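C-glycoside 3-oxidase (PDB 7DVE) catalyses the FAD-dependent oxidation of the C3 hydroxyl of the sugar in C-glycosides such as isoorientin and mangiferin, passing the electrons to oxygen to give hydrogen peroxide. Local coordinates at residues A[176-184]-A[420-428]; A[335-343]-A[411-419]. One frame throughout, in Å; residues are numbered along the deposited sequence.

In the fold
Interactions 1 and 2 share helix 406-424: residues 411-419 serve interaction 2 and residues 420-428, which follow directly, serve interaction 1, the two centres lying 15 Å apart. Both lean on the antiparallel sheet of this GMC oxidoreductase, and strand 341-347 meets both, through Phe341 in interaction 2 and through Val345, which touches Val177, Leu181 and Ile426 of interaction 1. Glu418 and Arg421 join them further by a salt bridge within the helix. Interaction 1 is peripheral and away from the annotated sites: its centre is about 28 Å from that of the chain, and that of interaction 2 about 21 Å. The Phe341 side chain lies about 12 Å from that of His444, the inferred proton acceptor.

Interaction 1 (A[176-184]-A[420-428]); sequences IVRERLAAV and VRLGKAIGD
Where helix 406-424 gives way to strand 427-436, the short helix 176-183 packs beside the junction, and Leu181 and Ile426 form the apolar middle of the contact. Leu181 CD2 lies 3.6 Å from Ile426 CD1, the two side chains crossing at a slant, and the same methyl is 3.6 Å from Leu422 O. Ile426 CD1 also reaches Val177 CG1, at 4.0 Å; that methyl faces it because it stands anti to the backbone N (chi1 165°). Val333 and Val345 of the antiparallel sheet of this GMC oxidoreductase touch Leu181, so Leu181 is covered by the sheet as well as by the junction. Polar clamps sit at both ends. The extended Arg180 chain passes Ala425 O with its CB and delivers NH1 to Ile426 O at 3.0 Å, nearly in the guanidinium plane but with an N-H...O angle of 145°; Arg308 O accepts from the same nitrogen. At the other end Arg421, bent at chi3 (91°), points NH1 at Val184 O over 3.1 Å, with a weak second bond from NH2, while its NE forms a salt bridge with Glu418. Next to this bond Val184 CG2 lies 3.7 Å from Ala425 CB.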
loop_
_atom_site.group_PDB
_atom_site.type_symbol
_atom_site.label_atom_id
_atom_site.label_comp_id
_atom_site.label_asym_id
_atom_site.label_seq_id
_atom_site.Cartn_x
_atom_site.Cartn_y
_atom_site.Cartn_z
ATOM N N ILE A 176 1.290 5.292 -27.146
ATOM C CA ILE A 176 0.274 4.656 -27.985
ATOM C C ILE A 176 -1.027 4.476 -27.211
ATOM O O ILE A 176 -2.122 4.769 -27.709
ATOM C CB ILE A 176 0.785 3.306 -28.518
ATOM C CG1 ILE A 176 1.927 3.519 -29.506
ATOM C CG2 ILE A 176 -0.344 2.565 -29.203
ATOM C CD1 ILE A 176 2.382 2.236 -30.172
ATOM N N VAL A 177 -0.926 3.973 -25.981
ATOM C CA VAL A 177 -2.115 3.677 -25.192
ATOM C C VAL A 177 -2.822 4.965 -24.808
ATOM O O VAL A 177 -4.051 5.085 -24.938
ATOM C CB VAL A 177 -1.731 2.852 -23.955
ATOM C CG1 VAL A 177 -2.868 2.844 -22.931
ATOM C CG2 VAL A 177 -1.367 1.460 -24.379
ATOM N N ARG A 178 -2.043 5.946 -24.338
ATOM C CA ARG A 178 -2.573 7.256 -23.967
ATOM C C ARG A 178 -3.254 7.934 -25.155
ATOM O O ARG A 178 -4.335 8.511 -25.012
ATOM C CB ARG A 178 -1.431 8.111 -23.402
ATOM C CG ARG A 178 -1.867 9.341 -22.644
ATOM C CD ARG A 178 -0.675 10.082 -22.016
ATOM N NE ARG A 178 0.233 10.720 -22.974
ATOM C CZ ARG A 178 1.427 10.247 -23.320
ATOM N NH1 ARG A 178 1.849 9.052 -22.917
ATOM N NH2 ARG A 178 2.218 10.988 -24.098
ATOM N N GLU A 179 -2.653 7.839 -26.340
ATOM C CA GLU A 179 -3.254 8.399 -27.552
ATOM C C GLU A 179 -4.609 7.764 -27.840
ATOM O O GLU A 179 -5.610 8.460 -28.093
ATOM C CB GLU A 179 -2.320 8.152 -28.732
ATOM C CG GLU A 179 -1.968 9.332 -29.572
ATOM C CD GLU A 179 -0.954 8.940 -30.647
ATOM O OE1 GLU A 179 -0.484 9.840 -31.394
ATOM O OE2 GLU A 179 -0.656 7.725 -30.756
ATOM N N ARG A 180 -4.647 6.429 -27.833
ATOM C CA ARG A 180 -5.873 5.728 -28.185
ATOM C C ARG A 180 -6.978 6.000 -27.170
ATOM O O ARG A 180 -8.148 6.142 -27.545
ATOM C CB ARG A 180 -5.582 4.241 -28.327
ATOM C CG ARG A 180 -4.874 3.938 -29.624
ATOM C CD ARG A 180 -4.384 2.511 -29.693
ATOM N NE ARG A 180 -3.346 2.390 -30.705
ATOM C CZ ARG A 180 -3.057 1.269 -31.348
ATOM N NH1 ARG A 180 -3.685 0.134 -31.071
ATOM N NH2 ARG A 180 -2.117 1.286 -32.290
ATOM N N LEU A 181 -6.630 6.109 -25.885
ATOM C CA LEU A 181 -7.647 6.403 -24.876
ATOM C C LEU A 181 -8.141 7.836 -25.004
ATOM O O LEU A 181 -9.349 8.093 -24.949
ATOM C CB LEU A 181 -7.087 6.153 -23.479
ATOM C CG LEU A 181 -6.789 4.682 -23.222
ATOM C CD1 LEU A 181 -6.297 4.518 -21.808
ATOM C CD2 LEU A 181 -8.045 3.860 -23.474
ATOM N N ALA A 182 -7.219 8.787 -25.177
ATOM C CA ALA A 182 -7.610 10.181 -25.337
ATOM C C ALA A 182 -8.567 10.342 -26.501
ATOM O O ALA A 182 -9.465 11.185 -26.452
ATOM C CB ALA A 182 -6.365 11.057 -25.533
ATOM N N ALA A 183 -8.396 9.538 -27.550
ATOM C CA ALA A 183 -9.302 9.614 -28.698
ATOM C C ALA A 183 -10.767 9.484 -28.288
ATOM O O ALA A 183 -11.634 10.164 -28.845
ATOM C CB ALA A 183 -8.957 8.521 -29.713
ATOM N N VAL A 184 -11.067 8.601 -27.339
ATOM C CA VAL A 184 -12.438 8.308 -26.931
ATOM C C VAL A 184 -12.766 8.928 -25.572
ATOM O O VAL A 184 -13.712 8.504 -24.924
ATOM C CB VAL A 184 -12.716 6.791 -26.908
ATOM C CG1 VAL A 184 -12.490 6.159 -28.273
ATOM C CG2 VAL A 184 -11.848 6.105 -25.852
ATOM N N VAL A 420 -14.603 -2.565 -20.501
ATOM C CA VAL A 420 -14.693 -3.064 -21.874
ATOM C C VAL A 420 -14.597 -1.910 -22.874
ATOM O O VAL A 420 -13.891 -2.008 -23.891
ATOM C CB VAL A 420 -15.980 -3.888 -22.063
ATOM C CG1 VAL A 420 -16.112 -4.345 -23.505
ATOM C CG2 VAL A 420 -15.938 -5.074 -21.136
ATOM N N ARG A 421 -15.263 -0.780 -22.585
ATOM C CA ARG A 421 -15.176 0.352 -23.509
ATOM C C ARG A 421 -13.739 0.870 -23.637
ATOM O O ARG A 421 -13.282 1.217 -24.735
ATOM C CB ARG A 421 -16.117 1.472 -23.060
ATOM C CG ARG A 421 -16.129 2.677 -23.992
ATOM C CD ARG A 421 -16.903 3.874 -23.401
ATOM N NE ARG A 421 -16.017 4.751 -22.643
ATOM C CZ ARG A 421 -15.177 5.618 -23.202
ATOM N NH1 ARG A 421 -15.114 5.768 -24.515
ATOM N NH2 ARG A 421 -14.378 6.347 -22.427
ATOM N N LEU A 422 -13.006 0.935 -22.526
ATOM C CA LEU A 422 -11.629 1.416 -22.612
ATOM C C LEU A 422 -10.728 0.408 -23.327
ATOM O O LEU A 422 -9.823 0.805 -24.072
ATOM C CB LEU A 422 -11.073 1.716 -21.221
ATOM C CG LEU A 422 -11.647 2.813 -20.325
ATOM C CD1 LEU A 422 -11.070 2.670 -18.917
ATOM C CD2 LEU A 422 -11.399 4.212 -20.861
ATOM N N GLY A 423 -10.942 -0.898 -23.111
ATOM C CA GLY A 423 -10.072 -1.878 -23.746
ATOM C C GLY A 423 -10.296 -2.000 -25.247
ATOM O O GLY A 423 -9.346 -2.193 -26.011
ATOM N N LYS A 424 -11.554 -1.911 -25.692
ATOM C CA LYS A 424 -11.818 -1.928 -27.133
ATOM C C LYS A 424 -11.170 -0.737 -27.843
ATOM O O LYS A 424 -10.800 -0.832 -29.018
ATOM C CB LYS A 424 -13.325 -1.918 -27.397
ATOM C CG LYS A 424 -14.032 -3.251 -27.258
ATOM C CD LYS A 424 -15.537 -3.016 -27.456
ATOM C CE LYS A 424 -16.350 -4.290 -27.488
ATOM N NZ LYS A 424 -17.821 -3.953 -27.330
ATOM N N ALA A 425 -11.032 0.394 -27.157
ATOM C CA ALA A 425 -10.378 1.536 -27.773
ATOM C C ALA A 425 -8.896 1.305 -28.009
ATOM O O ALA A 425 -8.275 2.074 -28.747
ATOM C CB ALA A 425 -10.577 2.782 -26.904
ATOM N N ILE A 426 -8.313 0.271 -27.408
ATOM C CA ILE A 426 -6.864 0.067 -27.460
ATOM C C ILE A 426 -6.524 -1.095 -28.381
ATOM O O ILE A 426 -5.458 -1.116 -29.001
ATOM C CB ILE A 426 -6.299 -0.179 -26.047
ATOM C CG1 ILE A 426 -6.420 1.059 -25.186
ATOM C CG2 ILE A 426 -4.863 -0.610 -26.098
ATOM C CD1 ILE A 426 -6.149 0.763 -23.741
ATOM N N GLY A 427 -7.409 -2.080 -28.447
ATOM C CA GLY A 427 -7.108 -3.284 -29.199
ATOM C C GLY A 427 -8.239 -4.288 -29.160
ATOM O O GLY A 427 -9.384 -3.953 -28.849
ATOM N N ASP A 428 -7.900 -5.527 -29.506
ATOM C CA ASP A 428 -8.872 -6.596 -29.527
ATOM C C ASP A 428 -8.821 -7.360 -28.215
ATOM O O ASP A 428 -7.762 -7.886 -27.845
ATOM C CB ASP A 428 -8.630 -7.525 -30.710
ATOM C CG ASP A 428 -8.586 -6.765 -32.031
ATOM O OD1 ASP A 428 -9.643 -6.242 -32.442
ATOM O OD2 ASP A 428 -7.504 -6.693 -32.660
#

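Interaction 2 (A[335-343]-A[411-419]); sequences FTDDMPFHG and TIDRAKAEI
The Phe341 ring and the Arg414 guanidinium stand almost upright to each other, their planes 80° apart, and Phe341 CZ lies over one guanidinium face, toward its rim. The same CZ meets Arg414 CB at 3.3 Å. One ring face takes Ala415 CA, off-centre, and Pro340 CD lies over the opposite face, so the ring is sandwiched between helix 406-424 and its own preceding proline, the centre of an inverse gamma turn. Phe341 CE1 also lies 3.3 Å from Thr411 O, which approaches the ring obliquely. Arg414, bent at chi3 (68°), turns NH2 back to Asp338 O at 3.0 Å, a nearly straight bond (162°) in both the carbonyl and the guanidinium planes; Asp338 belongs to the type I turn 336-339. Met339 SD slants past at 3.5 Å from Arg414 NH2, and its CE abuts Glu418 CD at 3.8 Å, while the carboxylate itself is engaged by Arg421. A water bridges Pro340 O and Thr411 OG1. Replacing Phe341 with an alanine would probably open a gap between Pro340 and Ala415 and remove the carbon that lies over one face of the Arg414 guanidinium. One direct hydrogen bond, from a charged donor, and one water bridge thus accompany the apolar contact of the ring with the helix, and the in-plane bond to Asp338 O, together with Phe341 CZ over one face, probably restrains rotation of the guanidinium.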
loop_
_atom_site.group_PDB
_atom_site.type_symbol
_atom_site.label_atom_id
_atom_site.label_comp_id
_atom_site.label_asym_id
_atom_site.label_seq_id
_atom_site.Cartn_x
_atom_site.Cartn_y
_atom_site.Cartn_z
ATOM N N PHE A 335 -10.099 8.764 -11.647
ATOM C CA PHE A 335 -11.374 8.869 -10.949
ATOM C C PHE A 335 -11.969 10.278 -11.054
ATOM O O PHE A 335 -11.267 11.278 -10.884
ATOM C CB PHE A 335 -11.139 8.503 -9.476
ATOM C CG PHE A 335 -12.357 8.634 -8.595
ATOM C CD1 PHE A 335 -12.755 9.885 -8.091
ATOM C CD2 PHE A 335 -13.097 7.502 -8.242
ATOM C CE1 PHE A 335 -13.873 9.994 -7.273
ATOM C CE2 PHE A 335 -14.208 7.611 -7.414
ATOM C CZ PHE A 335 -14.604 8.859 -6.933
ATOM N N THR A 336 -13.282 10.348 -11.311
ATOM C CA THR A 336 -14.087 11.555 -11.112
ATOM C C THR A 336 -15.408 11.173 -10.451
ATOM O O THR A 336 -15.897 10.052 -10.615
ATOM C CB THR A 336 -14.388 12.305 -12.422
ATOM O OG1 THR A 336 -15.166 11.474 -13.295
ATOM C CG2 THR A 336 -13.097 12.741 -13.126
ATOM N N ASP A 337 -15.982 12.117 -9.696
ATOM C CA ASP A 337 -17.261 11.864 -9.032
ATOM C C ASP A 337 -18.297 11.317 -10.010
ATOM O O ASP A 337 -19.084 10.425 -9.665
ATOM C CB ASP A 337 -17.788 13.148 -8.384
ATOM C CG ASP A 337 -17.184 13.409 -7.020
ATOM O OD1 ASP A 337 -16.397 12.566 -6.568
ATOM O OD2 ASP A 337 -17.479 14.448 -6.398
ATOM N N ASP A 338 -18.300 11.840 -11.240
ATOM C CA ASP A 338 -19.227 11.418 -12.283
ATOM C C ASP A 338 -18.880 10.039 -12.857
ATOM O O ASP A 338 -19.775 9.341 -13.352
ATOM C CB ASP A 338 -19.214 12.457 -13.400
ATOM C CG ASP A 338 -19.010 13.898 -12.876
ATOM O OD1 ASP A 338 -19.907 14.446 -12.181
ATOM O OD2 ASP A 338 -17.892 14.451 -13.102
ATOM N N MET A 339 -17.599 9.642 -12.830
ATOM C CA MET A 339 -17.129 8.364 -13.381
ATOM C C MET A 339 -16.257 7.672 -12.337
ATOM O O MET A 339 -15.028 7.632 -12.469
ATOM C CB MET A 339 -16.331 8.572 -14.671
ATOM C CG MET A 339 -17.115 8.806 -15.948
ATOM S SD MET A 339 -18.358 7.552 -16.209
ATOM C CE MET A 339 -17.304 6.241 -16.866
ATOM N N PRO A 340 -16.865 7.102 -11.289
ATOM C CA PRO A 340 -16.123 6.846 -10.041
ATOM C C PRO A 340 -15.324 5.542 -10.033
ATOM O O PRO A 340 -15.484 4.691 -9.155
ATOM C CB PRO A 340 -17.242 6.867 -8.988
ATOM C CG PRO A 340 -18.448 6.406 -9.706
ATOM C CD PRO A 340 -18.312 6.861 -11.137
ATOM N N PHE A 341 -14.385 5.416 -10.980
ATOM C CA PHE A 341 -13.450 4.300 -11.023
ATOM C C PHE A 341 -12.038 4.805 -11.265
ATOM O O PHE A 341 -11.811 5.693 -12.092
ATOM C CB PHE A 341 -13.830 3.287 -12.120
ATOM C CG PHE A 341 -15.288 3.254 -12.402
ATOM C CD1 PHE A 341 -16.147 2.594 -11.550
ATOM C CD2 PHE A 341 -15.813 3.949 -13.480
ATOM C CE1 PHE A 341 -17.527 2.606 -11.783
ATOM C CE2 PHE A 341 -17.184 3.970 -13.722
ATOM C CZ PHE A 341 -18.045 3.297 -12.875
ATOM N N HIS A 342 -11.081 4.229 -10.553
ATOM C CA HIS A 342 -9.680 4.452 -10.882
ATOM C C HIS A 342 -9.273 3.405 -11.917
ATOM O O HIS A 342 -9.465 2.205 -11.693
ATOM C CB HIS A 342 -8.807 4.362 -9.637
ATOM C CG HIS A 342 -7.369 4.093 -9.929
ATOM N ND1 HIS A 342 -6.487 5.088 -10.291
ATOM C CD2 HIS A 342 -6.662 2.934 -9.943
ATOM C CE1 HIS A 342 -5.294 4.562 -10.490
ATOM N NE2 HIS A 342 -5.370 3.256 -10.278
ATOM N N GLY A 343 -8.737 3.848 -13.052
ATOM C CA GLY A 343 -8.357 2.955 -14.131
ATOM C C GLY A 343 -6.858 2.992 -14.365
ATOM O O GLY A 343 -6.238 4.056 -14.334
ATOM N N THR A 411 -22.205 0.017 -8.814
ATOM C CA THR A 411 -20.965 0.641 -9.301
ATOM C C THR A 411 -20.029 -0.383 -9.941
ATOM O O THR A 411 -19.298 -0.046 -10.884
ATOM C CB THR A 411 -20.235 1.405 -8.184
ATOM O OG1 THR A 411 -19.225 2.223 -8.773
ATOM C CG2 THR A 411 -19.531 0.470 -7.225
ATOM N N ILE A 412 -20.048 -1.629 -9.468
ATOM C CA ILE A 412 -19.240 -2.673 -10.088
ATOM C C ILE A 412 -19.723 -2.956 -11.512
ATOM O O ILE A 412 -18.920 -3.117 -12.439
ATOM C CB ILE A 412 -19.261 -3.933 -9.193
ATOM C CG1 ILE A 412 -18.449 -3.669 -7.913
ATOM C CG2 ILE A 412 -18.770 -5.174 -9.951
ATOM C CD1 ILE A 412 -18.500 -4.794 -6.916
ATOM N N ASP A 413 -21.043 -3.011 -11.713
ATOM C CA ASP A 413 -21.575 -3.202 -13.062
ATOM C C ASP A 413 -21.151 -2.071 -13.992
ATOM O O ASP A 413 -20.751 -2.308 -15.148
ATOM C CB ASP A 413 -23.096 -3.326 -12.991
ATOM C CG ASP A 413 -23.543 -4.676 -12.415
ATOM O OD1 ASP A 413 -22.679 -5.551 -12.196
ATOM O OD2 ASP A 413 -24.753 -4.867 -12.165
ATOM N N ARG A 414 -21.218 -0.832 -13.498
ATOM C CA ARG A 414 -20.672 0.288 -14.259
ATOM C C ARG A 414 -19.211 0.042 -14.626
ATOM O O ARG A 414 -18.811 0.189 -15.790
ATOM C CB ARG A 414 -20.831 1.594 -13.466
ATOM C CG ARG A 414 -22.259 2.115 -13.390
ATOM C CD ARG A 414 -22.343 3.513 -12.742
ATOM N NE ARG A 414 -21.742 4.560 -13.562
ATOM C CZ ARG A 414 -21.476 5.792 -13.140
ATOM N NH1 ARG A 414 -21.720 6.167 -11.892
ATOM N NH2 ARG A 414 -20.958 6.673 -13.991
ATOM N N ALA A 415 -18.393 -0.323 -13.646
ATOM C CA ALA A 415 -16.977 -0.534 -13.927
ATOM C C ALA A 415 -16.771 -1.597 -15.011
ATOM O O ALA A 415 -15.879 -1.468 -15.854
ATOM C CB ALA A 415 -16.242 -0.905 -12.639
ATOM N N LYS A 416 -17.601 -2.643 -15.025
ATOM C CA LYS A 416 -17.462 -3.677 -16.057
ATOM C C LYS A 416 -17.709 -3.117 -17.466
ATOM O O LYS A 416 -16.904 -3.335 -18.401
ATOM C CB LYS A 416 -18.405 -4.832 -15.745
ATOM C CG LYS A 416 -18.047 -5.495 -14.424
ATOM C CD LYS A 416 -19.150 -6.420 -13.973
ATOM C CE LYS A 416 -19.269 -7.568 -14.946
ATOM N NZ LYS A 416 -20.064 -8.628 -14.341
ATOM N N ALA A 417 -18.795 -2.348 -17.626
ATOM C CA ALA A 417 -19.047 -1.755 -18.941
ATOM C C ALA A 417 -17.946 -0.766 -19.334
ATOM O O ALA A 417 -17.516 -0.727 -20.501
ATOM C CB ALA A 417 -20.421 -1.086 -18.968
ATOM N N GLU A 418 -17.435 0.007 -18.374
ATOM C CA GLU A 418 -16.400 0.980 -18.742
ATOM C C GLU A 418 -15.073 0.306 -19.081
ATOM O O GLU A 418 -14.342 0.791 -19.957
ATOM C CB GLU A 418 -16.186 2.029 -17.644
ATOM C CG GLU A 418 -15.015 3.035 -17.951
ATOM C CD GLU A 418 -15.300 4.005 -19.116
ATOM O OE1 GLU A 418 -16.359 3.876 -19.767
ATOM O OE2 GLU A 418 -14.458 4.905 -19.388
ATOM N N ILE A 419 -14.721 -0.788 -18.412
ATOM C CA ILE A 419 -13.423 -1.369 -18.726
ATOM C C ILE A 419 -13.458 -2.001 -20.105
ATOM O O ILE A 419 -12.466 -1.949 -20.841
ATOM C CB ILE A 419 -12.958 -2.374 -17.659
ATOM C CG1 ILE A 419 -11.460 -2.644 -17.862
ATOM C CG2 ILE A 419 -13.740 -3.638 -17.754
ATOM C CD1 ILE A 419 -10.783 -3.295 -16.659
HETATM O O HOH W 1 -16.866 3.442 -7.234
#